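Local coordinates for protein ribonuclease S-F11 (Nicotiana alata, PDB 1IOO) that cleaves RNA as a T2-family ribonuclease of the style and probably acts in rejecting self pollen in gametophytic self-incompatibility, at residues P12-Y17 with T160-E165; I24-F29 with M68-E73; Y52-G57 with T79-W84; D150-E155 with P181-C186. All blocks are in the same frame, centred on the assembly; numbering follows the deposited sequence.

Contact 1: residues P12-Y17 with T160-E165; sequences PASFCY and TPELYE
Ser-14 OG donates a hydrogen bond of 2.8 Å to Glu-162 OE1, approaching the carboxylate oxygen from above its plane, 46° out of it. The serine oxygen stands anti to the backbone N (chi1 -176°), on the side of the helix that faces the strand. CB of the same residue rests on the carbonyl of Leu-163, 3.2 Å from its O, and OG also lies in the plane of the Tyr-164 ring, at the edge near CD1. Ser-14 thus touches three successive residues, Glu-162, Leu-163 and Tyr-164. One residue on, Phe-15 meets the far end of the tyrosine: its CD1 is 3.7 Å from Tyr-164 OH, the two side chains crossing obliquely. Tyr-17 CD2 comes to 4.2 Å from Glu-162 OE2, a looser approach at the exposed end.

Helix 12-17 runs almost perpendicular to strand 162-165, at 94° with axes 7.4 Å apart, so one helical turn lies across strand 162-170, which has partners on both flanks (4-10 and 150-154) in the curled antiparallel sheet of the T2 ribonuclease fold. Here the strand carries a classic beta bulge, with Tyr-164 and Glu-165 both facing Lys-152.

The second shell fixes the polar ends. Glu-162 OE2 forms a salt bridge with Arg-195, which also makes a cation-pi contact with Tyr-17; the glutamate is therefore likely to be ionised. Asn-19, just past the segment, bonds through ND2 to both Tyr-164 OH and Phe-15 O, while a disulfide ties Cys-16 to Cys-21.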
# COMPACT_ATOMS: atom_id res chain seq x y z
N PRO A 12 -6.89 -4.13 -5.28
CA PRO A 12 -7.80 -5.21 -4.89
C PRO A 12 -8.03 -6.34 -5.87
O PRO A 12 -7.95 -7.52 -5.50
CB PRO A 12 -9.07 -4.47 -4.52
CG PRO A 12 -8.52 -3.21 -3.92
CD PRO A 12 -7.48 -2.83 -4.96
N ALA A 13 -8.31 -6.01 -7.13
CA ALA A 13 -8.55 -7.05 -8.12
C ALA A 13 -7.38 -8.02 -8.20
O ALA A 13 -7.57 -9.23 -8.31
CB ALA A 13 -8.82 -6.42 -9.47
N SER A 14 -6.16 -7.49 -8.13
CA SER A 14 -4.98 -8.33 -8.18
C SER A 14 -4.79 -9.09 -6.86
O SER A 14 -4.51 -10.29 -6.86
CB SER A 14 -3.74 -7.49 -8.47
OG SER A 14 -2.59 -8.30 -8.62
N PHE A 15 -4.96 -8.39 -5.74
CA PHE A 15 -4.79 -9.02 -4.45
C PHE A 15 -5.73 -10.21 -4.28
O PHE A 15 -5.32 -11.26 -3.79
CB PHE A 15 -5.05 -8.03 -3.31
CG PHE A 15 -4.84 -8.61 -1.94
CD1 PHE A 15 -3.59 -8.56 -1.33
CD2 PHE A 15 -5.88 -9.27 -1.29
CE1 PHE A 15 -3.38 -9.14 -0.09
CE2 PHE A 15 -5.68 -9.86 -0.05
CZ PHE A 15 -4.43 -9.80 0.56
N CYS A 16 -6.97 -10.06 -4.71
CA CYS A 16 -7.96 -11.12 -4.53
C CYS A 16 -7.82 -12.22 -5.57
O CYS A 16 -8.47 -13.27 -5.47
CB CYS A 16 -9.37 -10.53 -4.52
SG CYS A 16 -9.61 -9.54 -3.01
N TYR A 17 -6.97 -12.00 -6.57
CA TYR A 17 -6.72 -13.03 -7.57
C TYR A 17 -5.55 -13.91 -7.13
O TYR A 17 -5.49 -15.09 -7.46
CB TYR A 17 -6.39 -12.40 -8.93
CG TYR A 17 -6.56 -13.36 -10.09
CD1 TYR A 17 -7.83 -13.72 -10.54
CD2 TYR A 17 -5.45 -13.91 -10.74
CE1 TYR A 17 -8.00 -14.59 -11.60
CE2 TYR A 17 -5.61 -14.79 -11.81
CZ TYR A 17 -6.89 -15.13 -12.23
OH TYR A 17 -7.06 -15.98 -13.29
N THR A 160 3.17 -14.00 -16.68
CA THR A 160 2.15 -12.97 -16.80
C THR A 160 2.22 -12.01 -15.62
O THR A 160 1.41 -12.07 -14.70
CB THR A 160 0.73 -13.56 -16.86
OG1 THR A 160 0.67 -14.52 -17.92
CG2 THR A 160 -0.29 -12.46 -17.14
N PRO A 161 3.21 -11.10 -15.63
CA PRO A 161 3.29 -10.17 -14.51
C PRO A 161 2.10 -9.22 -14.51
O PRO A 161 1.61 -8.82 -15.57
CB PRO A 161 4.61 -9.45 -14.74
CG PRO A 161 4.73 -9.45 -16.24
CD PRO A 161 4.30 -10.87 -16.59
N GLU A 162 1.63 -8.88 -13.31
CA GLU A 162 0.51 -7.96 -13.19
C GLU A 162 0.73 -6.97 -12.07
O GLU A 162 1.46 -7.25 -11.12
CB GLU A 162 -0.80 -8.72 -12.97
CG GLU A 162 -0.90 -9.49 -11.67
CD GLU A 162 -2.24 -10.18 -11.56
OE1 GLU A 162 -3.21 -9.53 -11.10
OE2 GLU A 162 -2.33 -11.36 -11.95
N LEU A 163 0.12 -5.80 -12.20
CA LEU A 163 0.24 -4.77 -11.18
C LEU A 163 -0.41 -5.24 -9.90
O LEU A 163 -1.62 -5.48 -9.86
CB LEU A 163 -0.42 -3.48 -11.67
CG LEU A 163 -0.22 -2.24 -10.79
CD1 LEU A 163 1.26 -1.90 -10.70
CD2 LEU A 163 -0.99 -1.08 -11.40
N TYR A 164 0.39 -5.38 -8.85
CA TYR A 164 -0.09 -5.91 -7.58
C TYR A 164 -0.20 -4.82 -6.52
O TYR A 164 -1.22 -4.70 -5.84
CB TYR A 164 0.89 -7.00 -7.14
CG TYR A 164 0.50 -7.77 -5.91
CD1 TYR A 164 -0.58 -8.66 -5.95
CD2 TYR A 164 1.23 -7.66 -4.74
CE1 TYR A 164 -0.91 -9.43 -4.84
CE2 TYR A 164 0.91 -8.42 -3.62
CZ TYR A 164 -0.16 -9.30 -3.67
OH TYR A 164 -0.46 -10.08 -2.58
N GLU A 165 0.87 -4.04 -6.36
CA GLU A 165 0.90 -2.96 -5.39
C GLU A 165 1.74 -1.80 -5.90
O GLU A 165 2.61 -1.98 -6.75
CB GLU A 165 1.52 -3.42 -4.06
CG GLU A 165 0.86 -4.60 -3.39
CD GLU A 165 1.67 -5.09 -2.19
OE1 GLU A 165 2.92 -5.07 -2.26
OE2 GLU A 165 1.06 -5.52 -1.19

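Contact 2: residues I24-F29 with M68-E73; sequences IAPNNF and MQLKFE. With NAG (2-acetamido-2-deoxy-beta-D-glucopyranose), chain C.
Pro-26 meets Met-68 and Leu-70 in a small apolar contact between two irregular loops, one leading from helix 12-18 into strand 30-37, the other linking helices 57-66 and 74-80. No hydrogen bond crosses it, and only 135 Å² is buried. The proline ring presents two corners. CG touches both the sulfur and the terminal methyl of Met-68, with CG to SD at 3.8 Å; CD meets the CD2 branch of Leu-70, also at 3.8 Å. Both partners cross the ring obliquely. Met-68 CG stands anti to the backbone N (chi1 -166°), and the chain stays extended to SD before bending at chi3 (-70°), which brings CE within 3.8 Å of Pro-26 CG. Ile-24 adds its carbonyl O, 4.0 Å from Met-68 SD.

Two residues beyond the proline, Asn-28 carries the N-linked sugar, ND2 being bonded to NAG C1, and Lys-112 NZ hydrogen-bonds to that sugar. On the other loop, Gln-69 is the centre of an inverse gamma turn and opens a type I turn to Phe-72; Gln-69 and Leu-70 probably contribute to binding the 3'-phosphate-bearing terminal nucleotide of RNA, as in relatives.

Behind the contact, Pro-26 packs on Pro-12 and Leu-70 on Phe-15, both of helix 12-18. Gln-69 turns to helix 82-92, where OE1 accepts from the N-H groups of Ser-83 and Trp-84, and Phe-29 lies against helix 117-123.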
# COMPACT_ATOMS: atom_id res chain seq x y z
N ILE A 24 -15.47 -8.31 -0.81
CA ILE A 24 -15.54 -7.99 -2.22
C ILE A 24 -14.44 -6.99 -2.55
O ILE A 24 -14.27 -6.01 -1.83
CB ILE A 24 -16.91 -7.35 -2.59
CG1 ILE A 24 -18.04 -8.37 -2.38
CG2 ILE A 24 -16.89 -6.86 -4.04
CD1 ILE A 24 -17.96 -9.58 -3.28
N ALA A 25 -13.68 -7.24 -3.60
CA ALA A 25 -12.57 -6.35 -3.96
C ALA A 25 -13.07 -4.99 -4.44
O ALA A 25 -13.81 -4.91 -5.41
CB ALA A 25 -11.72 -6.99 -5.04
N PRO A 26 -12.70 -3.91 -3.73
CA PRO A 26 -13.14 -2.58 -4.16
C PRO A 26 -12.50 -2.25 -5.51
O PRO A 26 -11.42 -2.75 -5.82
CB PRO A 26 -12.60 -1.66 -3.07
CG PRO A 26 -12.59 -2.55 -1.86
CD PRO A 26 -12.05 -3.84 -2.41
N ASN A 27 -13.17 -1.42 -6.31
CA ASN A 27 -12.63 -1.03 -7.61
C ASN A 27 -11.75 0.21 -7.47
O ASN A 27 -11.81 1.13 -8.29
CB ASN A 27 -13.75 -0.75 -8.62
CG ASN A 27 -13.22 -0.32 -9.98
OD1 ASN A 27 -12.41 -1.02 -10.58
ND2 ASN A 27 -13.66 0.84 -10.45
N ASN A 28 -10.93 0.22 -6.44
CA ASN A 28 -10.03 1.32 -6.17
C ASN A 28 -8.88 0.85 -5.31
O ASN A 28 -9.01 -0.16 -4.62
CB ASN A 28 -10.80 2.43 -5.45
CG ASN A 28 -10.19 3.81 -5.65
OD1 ASN A 28 -9.18 3.97 -6.34
ND2 ASN A 28 -10.84 4.80 -5.05
N PHE A 29 -7.77 1.56 -5.35
CA PHE A 29 -6.63 1.18 -4.54
C PHE A 29 -6.96 1.31 -3.07
O PHE A 29 -7.71 2.19 -2.66
CB PHE A 29 -5.39 2.03 -4.85
CG PHE A 29 -4.80 1.76 -6.19
CD1 PHE A 29 -5.30 2.39 -7.33
CD2 PHE A 29 -3.75 0.85 -6.34
CE1 PHE A 29 -4.77 2.12 -8.58
CE2 PHE A 29 -3.22 0.57 -7.59
CZ PHE A 29 -3.73 1.21 -8.72
N MET A 68 -9.29 -1.60 3.91
CA MET A 68 -10.10 -2.80 4.00
C MET A 68 -9.25 -4.04 4.18
O MET A 68 -8.29 -4.26 3.44
CB MET A 68 -10.99 -2.94 2.77
CG MET A 68 -12.11 -3.96 2.94
SD MET A 68 -13.21 -4.06 1.52
CE MET A 68 -14.09 -2.48 1.63
N GLN A 69 -9.59 -4.84 5.19
CA GLN A 69 -8.89 -6.09 5.44
C GLN A 69 -9.54 -7.18 4.59
O GLN A 69 -10.43 -7.90 5.04
CB GLN A 69 -8.97 -6.40 6.93
CG GLN A 69 -8.43 -5.24 7.78
CD GLN A 69 -8.73 -5.40 9.25
OE1 GLN A 69 -7.86 -5.76 10.05
NE2 GLN A 69 -9.97 -5.13 9.63
N LEU A 70 -9.08 -7.25 3.35
CA LEU A 70 -9.64 -8.12 2.31
C LEU A 70 -9.67 -9.60 2.66
O LEU A 70 -10.52 -10.33 2.14
CB LEU A 70 -8.84 -7.92 1.02
CG LEU A 70 -8.85 -6.49 0.47
CD1 LEU A 70 -7.88 -6.38 -0.69
CD2 LEU A 70 -10.26 -6.11 0.05
N LYS A 71 -8.78 -10.07 3.52
CA LYS A 71 -8.71 -11.50 3.83
C LYS A 71 -9.73 -11.96 4.88
O LYS A 71 -9.89 -13.16 5.09
CB LYS A 71 -7.30 -11.86 4.31
CG LYS A 71 -6.24 -11.78 3.23
CD LYS A 71 -4.88 -11.41 3.80
CE LYS A 71 -4.35 -12.44 4.78
NZ LYS A 71 -3.01 -12.02 5.29
N PHE A 72 -10.42 -11.02 5.52
CA PHE A 72 -11.35 -11.40 6.58
C PHE A 72 -12.75 -10.88 6.35
O PHE A 72 -12.96 -9.87 5.68
CB PHE A 72 -10.85 -10.88 7.93
CG PHE A 72 -9.49 -11.37 8.31
CD1 PHE A 72 -8.34 -10.72 7.86
CD2 PHE A 72 -9.35 -12.51 9.10
CE1 PHE A 72 -7.08 -11.20 8.19
CE2 PHE A 72 -8.10 -13.00 9.43
CZ PHE A 72 -6.96 -12.35 8.99
N GLU A 73 -13.72 -11.60 6.91
CA GLU A 73 -15.11 -11.17 6.86
C GLU A 73 -15.22 -9.78 7.47
O GLU A 73 -14.42 -9.41 8.34
CB GLU A 73 -15.97 -12.15 7.67
CG GLU A 73 -16.06 -13.57 7.10
CD GLU A 73 -15.00 -14.53 7.65
OE1 GLU A 73 -15.29 -15.75 7.71
OE2 GLU A 73 -13.89 -14.08 8.02
C1 NAG C . -10.40 6.17 -5.18
C2 NAG C . -11.64 7.06 -5.38
C3 NAG C . -11.26 8.54 -5.37
C4 NAG C . -10.51 8.85 -4.08
C5 NAG C . -9.28 7.95 -4.00
C6 NAG C . -8.49 8.19 -2.73
C7 NAG C . -13.62 6.79 -6.72
C8 NAG C . -14.21 6.77 -8.12
N2 NAG C . -12.30 6.72 -6.62
O3 NAG C . -12.44 9.33 -5.45
O4 NAG C . -10.12 10.23 -4.08
O5 NAG C . -9.68 6.57 -3.99
O6 NAG C . -9.23 7.79 -1.59
O7 NAG C . -14.37 6.86 -5.74

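Contact 3: residues Y52-G57 with T79-W84; sequences YSYFTG and TEQPSW
Gln-81 reaches into loop 52-57 with an extended side chain, and its amide group is the tight centre of this contact. OE1 accepts two hydrogen bonds, both in the carbonyl plane and on a lone pair: one of 2.7 Å from Tyr-52 OH, the other of 3.0 Å from Phe-55 N. NE2 gives its own bond to Phe-55 O at 2.9 Å, so the amide pairs with both the N-H and the C=O of one loop residue. Gln-81 CG lies anti to the carbonyl carbon (chi1 -54°), which starts the chain towards the loop. The Tyr-52 ring stands nearly upright to the amide, planes 86° apart, whereas the Phe-55 ring is within 9° of parallel. Tyr-52 OH also lies 3.4 Å from Trp-84 CB, at the edge of the indole.

Towards solvent the packing is looser. Tyr-54 turns its edge to the end of helix 74-80, its CE2 3.3 Å from Glu-80 O and its CD2 3.5 Å from Thr-79 O, with no hydrogen bond among them; its hydroxyl instead pairs with Lys-85. Tyr-52 CE2 lies over one face of this ring, towards the rim.

Gln-81 has positive phi and sits between helices 74-80 and 82-92, as the N-cap residue of the second. On the inner side Phe-55 meets Phe-105 and Trp-84 meets Trp-67, both edge-to-face. With NE2 also bonded to Arg-78 O, the buried amide has partners at both ends, and these bonds fix which end is oxygen and which is nitrogen.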
# COMPACT_ATOMS: atom_id res chain seq x y z
N TYR A 52 -1.87 -2.42 21.02
CA TYR A 52 -2.89 -2.05 20.05
C TYR A 52 -4.25 -1.92 20.70
O TYR A 52 -4.69 -2.81 21.43
CB TYR A 52 -2.97 -3.10 18.94
CG TYR A 52 -3.97 -2.77 17.84
CD1 TYR A 52 -3.61 -1.95 16.77
CD2 TYR A 52 -5.27 -3.26 17.88
CE1 TYR A 52 -4.52 -1.63 15.76
CE2 TYR A 52 -6.19 -2.95 16.88
CZ TYR A 52 -5.81 -2.14 15.83
OH TYR A 52 -6.71 -1.83 14.84
N SER A 53 -4.90 -0.79 20.46
CA SER A 53 -6.25 -0.55 20.95
C SER A 53 -7.23 -0.65 19.80
O SER A 53 -6.95 -0.15 18.71
CB SER A 53 -6.33 0.84 21.58
OG SER A 53 -5.42 0.95 22.66
N TYR A 54 -8.36 -1.30 20.02
CA TYR A 54 -9.32 -1.48 18.95
C TYR A 54 -10.04 -0.19 18.60
O TYR A 54 -10.57 0.50 19.48
CB TYR A 54 -10.29 -2.61 19.31
CG TYR A 54 -9.57 -3.93 19.49
CD1 TYR A 54 -8.95 -4.26 20.70
CD2 TYR A 54 -9.42 -4.82 18.42
CE1 TYR A 54 -8.20 -5.43 20.84
CE2 TYR A 54 -8.68 -5.99 18.55
CZ TYR A 54 -8.07 -6.29 19.76
OH TYR A 54 -7.33 -7.45 19.89
N PHE A 55 -10.03 0.15 17.32
CA PHE A 55 -10.68 1.36 16.82
C PHE A 55 -12.20 1.22 16.83
O PHE A 55 -12.76 0.12 16.74
CB PHE A 55 -10.24 1.66 15.39
CG PHE A 55 -8.81 2.12 15.28
CD1 PHE A 55 -7.87 1.37 14.57
CD2 PHE A 55 -8.40 3.33 15.84
CE1 PHE A 55 -6.55 1.81 14.42
CE2 PHE A 55 -7.09 3.79 15.69
CZ PHE A 55 -6.16 3.02 14.98
N THR A 56 -12.87 2.37 16.95
CA THR A 56 -14.33 2.42 16.93
C THR A 56 -14.80 3.64 16.17
O THR A 56 -14.00 4.47 15.75
CB THR A 56 -14.93 2.52 18.36
OG1 THR A 56 -14.46 3.72 18.99
CG2 THR A 56 -14.52 1.31 19.20
N GLY A 57 -16.11 3.73 15.96
CA GLY A 57 -16.70 4.88 15.29
C GLY A 57 -16.18 5.30 13.93
O GLY A 57 -16.06 4.48 13.02
N THR A 79 -14.34 -6.08 14.19
CA THR A 79 -14.30 -6.40 15.61
C THR A 79 -12.89 -6.73 16.11
O THR A 79 -12.42 -6.13 17.08
CB THR A 79 -15.22 -7.61 15.93
OG1 THR A 79 -16.56 -7.30 15.53
CG2 THR A 79 -15.21 -7.91 17.42
N GLU A 80 -12.22 -7.67 15.45
CA GLU A 80 -10.91 -8.12 15.92
C GLU A 80 -9.75 -7.41 15.23
O GLU A 80 -8.61 -7.51 15.67
CB GLU A 80 -10.80 -9.64 15.78
CG GLU A 80 -11.92 -10.40 16.49
CD GLU A 80 -12.17 -9.91 17.91
OE1 GLU A 80 -11.19 -9.64 18.64
OE2 GLU A 80 -13.35 -9.81 18.30
N GLN A 81 -10.03 -6.72 14.12
CA GLN A 81 -9.02 -5.91 13.42
C GLN A 81 -7.66 -6.63 13.33
O GLN A 81 -6.61 -6.05 13.64
CB GLN A 81 -8.90 -4.58 14.18
CG GLN A 81 -10.28 -3.91 14.32
CD GLN A 81 -10.32 -2.67 15.20
OE1 GLN A 81 -9.30 -2.04 15.47
NE2 GLN A 81 -11.53 -2.31 15.62
N PRO A 82 -7.64 -7.86 12.82
CA PRO A 82 -6.41 -8.64 12.71
C PRO A 82 -5.28 -8.04 11.86
O PRO A 82 -4.12 -8.08 12.26
CB PRO A 82 -6.90 -9.98 12.17
CG PRO A 82 -8.06 -9.59 11.32
CD PRO A 82 -8.77 -8.55 12.16
N SER A 83 -5.62 -7.50 10.70
CA SER A 83 -4.59 -6.97 9.82
C SER A 83 -4.06 -5.63 10.30
O SER A 83 -2.86 -5.38 10.21
CB SER A 83 -5.10 -6.87 8.38
OG SER A 83 -5.41 -8.17 7.92
N TRP A 84 -4.95 -4.77 10.79
CA TRP A 84 -4.50 -3.49 11.31
C TRP A 84 -3.57 -3.70 12.49
O TRP A 84 -2.54 -3.03 12.61
CB TRP A 84 -5.69 -2.61 11.71
CG TRP A 84 -6.61 -2.33 10.56
CD1 TRP A 84 -6.27 -2.27 9.23
CD2 TRP A 84 -8.03 -2.12 10.62
NE1 TRP A 84 -7.39 -2.05 8.47
CE2 TRP A 84 -8.48 -1.95 9.29
CE3 TRP A 84 -8.96 -2.06 11.66
CZ2 TRP A 84 -9.82 -1.73 8.97
CZ3 TRP A 84 -10.31 -1.84 11.35
CH2 TRP A 84 -10.72 -1.68 10.01

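Contact 4: residues D150-E155 with P181-C186; sequences DIKCAE and PQSDTC
Asp-150, Cys-186 and Cys-153 have the most surface buried here, and they join strand 150-154 to loop 181-186 at two points. At one, the backbone N of Ser-183 donates to Asp-150 OD1 in a nearly straight bond (3.0 Å, 177°), arriving on the syn side but 35° out of the carboxylate plane. Pro-181 O lies 3.4 Å from Asp-150 CG, and a water donates to both that O and, weakly, Asp-150 OD2. Another water donates to Asp-150 OD1 and Gln-182 OE1 and accepts from Ile-151 N, bridging the segments.

At the other, Cys-153 and Cys-186 form a disulfide with a relaxed chi3 of 90°. Next to it Cys-153 N donates to Thr-185 OG1 (2.9 Å), also nearly straight, so the threonine hydroxyl takes the place of a strand partner. A further water links Ile-151 O to Cys-186 N.

Strand 150-154 is thus bordered by this loop, while strand 162-170 pairs with it through backbone bonds such as Lys-152 with Tyr-164. Ile-151 and Cys-186 pack on Phe-134 of helix 134-145, and Lys-152 NZ hydrogen-bonds to Gln-6 OE1 of strand 4-10.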
# COMPACT_ATOMS: atom_id res chain seq x y z
N ASP A 150 7.51 2.85 -6.31
CA ASP A 150 7.90 1.47 -6.51
C ASP A 150 6.73 0.67 -7.05
O ASP A 150 5.73 0.47 -6.37
CB ASP A 150 8.42 0.81 -5.22
CG ASP A 150 9.04 -0.57 -5.48
OD1 ASP A 150 9.66 -0.75 -6.55
OD2 ASP A 150 8.94 -1.46 -4.61
N ILE A 151 6.84 0.28 -8.32
CA ILE A 151 5.81 -0.52 -8.96
C ILE A 151 6.06 -2.00 -8.68
O ILE A 151 7.08 -2.54 -9.11
CB ILE A 151 5.79 -0.28 -10.48
CG1 ILE A 151 5.74 1.23 -10.77
CG2 ILE A 151 4.62 -1.00 -11.11
CD1 ILE A 151 4.61 1.96 -10.06
N LYS A 152 5.16 -2.63 -7.94
CA LYS A 152 5.34 -4.02 -7.55
C LYS A 152 4.45 -4.95 -8.35
O LYS A 152 3.24 -4.73 -8.48
CB LYS A 152 5.05 -4.16 -6.05
CG LYS A 152 5.88 -3.20 -5.20
CD LYS A 152 5.54 -3.32 -3.73
CE LYS A 152 6.32 -2.32 -2.90
NZ LYS A 152 6.03 -2.50 -1.45
N CYS A 153 5.04 -6.02 -8.88
CA CYS A 153 4.28 -6.96 -9.67
C CYS A 153 4.21 -8.32 -9.01
O CYS A 153 5.01 -8.66 -8.15
CB CYS A 153 4.90 -7.16 -11.05
SG CYS A 153 4.77 -5.73 -12.16
N ALA A 154 3.20 -9.07 -9.42
CA ALA A 154 3.01 -10.43 -8.99
C ALA A 154 2.73 -11.29 -10.21
O ALA A 154 2.22 -10.79 -11.21
CB ALA A 154 1.86 -10.53 -8.01
N GLU A 155 3.12 -12.55 -10.15
CA GLU A 155 2.86 -13.45 -11.25
C GLU A 155 2.04 -14.64 -10.80
O GLU A 155 2.58 -15.65 -10.36
CB GLU A 155 4.17 -13.94 -11.89
CG GLU A 155 4.95 -12.85 -12.63
CD GLU A 155 6.07 -13.39 -13.50
OE1 GLU A 155 6.88 -12.57 -14.00
OE2 GLU A 155 6.15 -14.62 -13.70
N PRO A 181 13.02 2.64 -2.87
CA PRO A 181 13.99 1.72 -3.48
C PRO A 181 13.21 0.90 -4.52
O PRO A 181 12.02 0.64 -4.34
CB PRO A 181 14.44 0.87 -2.30
CG PRO A 181 14.36 1.83 -1.14
CD PRO A 181 13.04 2.54 -1.40
N GLN A 182 13.88 0.53 -5.61
CA GLN A 182 13.22 -0.25 -6.66
C GLN A 182 13.29 -1.74 -6.37
O GLN A 182 14.38 -2.32 -6.28
CB GLN A 182 13.86 0.08 -8.01
CG GLN A 182 13.81 1.57 -8.33
CD GLN A 182 12.40 2.08 -8.49
OE1 GLN A 182 11.76 1.83 -9.51
NE2 GLN A 182 11.89 2.78 -7.48
N SER A 183 12.13 -2.37 -6.23
CA SER A 183 12.04 -3.80 -5.91
C SER A 183 12.38 -4.67 -7.12
O SER A 183 12.71 -5.85 -6.96
CB SER A 183 10.64 -4.14 -5.41
OG SER A 183 9.66 -3.96 -6.42
N ASP A 184 12.28 -4.11 -8.31
CA ASP A 184 12.58 -4.84 -9.54
C ASP A 184 11.88 -6.21 -9.56
O ASP A 184 12.49 -7.22 -9.90
CB ASP A 184 14.10 -5.01 -9.67
CG ASP A 184 14.52 -5.47 -11.05
OD1 ASP A 184 14.05 -4.88 -12.05
OD2 ASP A 184 15.34 -6.41 -11.14
N THR A 185 10.59 -6.22 -9.21
CA THR A 185 9.80 -7.45 -9.17
C THR A 185 9.02 -7.65 -10.46
O THR A 185 8.42 -8.71 -10.67
CB THR A 185 8.77 -7.41 -8.02
OG1 THR A 185 7.88 -6.31 -8.22
CG2 THR A 185 9.47 -7.25 -6.68
N CYS A 186 9.02 -6.64 -11.32
CA CYS A 186 8.30 -6.72 -12.58
C CYS A 186 9.21 -7.12 -13.73
O CYS A 186 10.26 -6.51 -13.94
CB CYS A 186 7.68 -5.37 -12.95
SG CYS A 186 6.47 -4.70 -11.76
O HOH W 1 9.68 0.11 -9.20
O HOH W 2 10.51 -0.27 -2.16
O HOH W 3 9.49 -3.96 -10.53
O HOH W 4 7.11 -10.21 -12.75

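In the fold
Contacts 1 and 4 share the sheet: strands 150-154 and 162-170 are neighbours, with Glu-165 O 2.9 Å from Lys-152 N, and their centres lie 12 Å apart. Contact 1 also meets contact 2, where Phe-15 CD2 comes to 3.6 Å from Leu-70 CD1. Contact 2 in turn reaches contact 3, Gln-69 OE1 being 2.9 Å from Ser-83 N. Contacts 3 and 4 lie on opposite sides of the chain's centre, about 30 Å between centres. The active site is close to several of them: the side chain of the proton donor His-32 is about 5 Å from that of Phe-15, and Lys-152 is about 9 Å from the proton acceptor His-91, side chain to side chain.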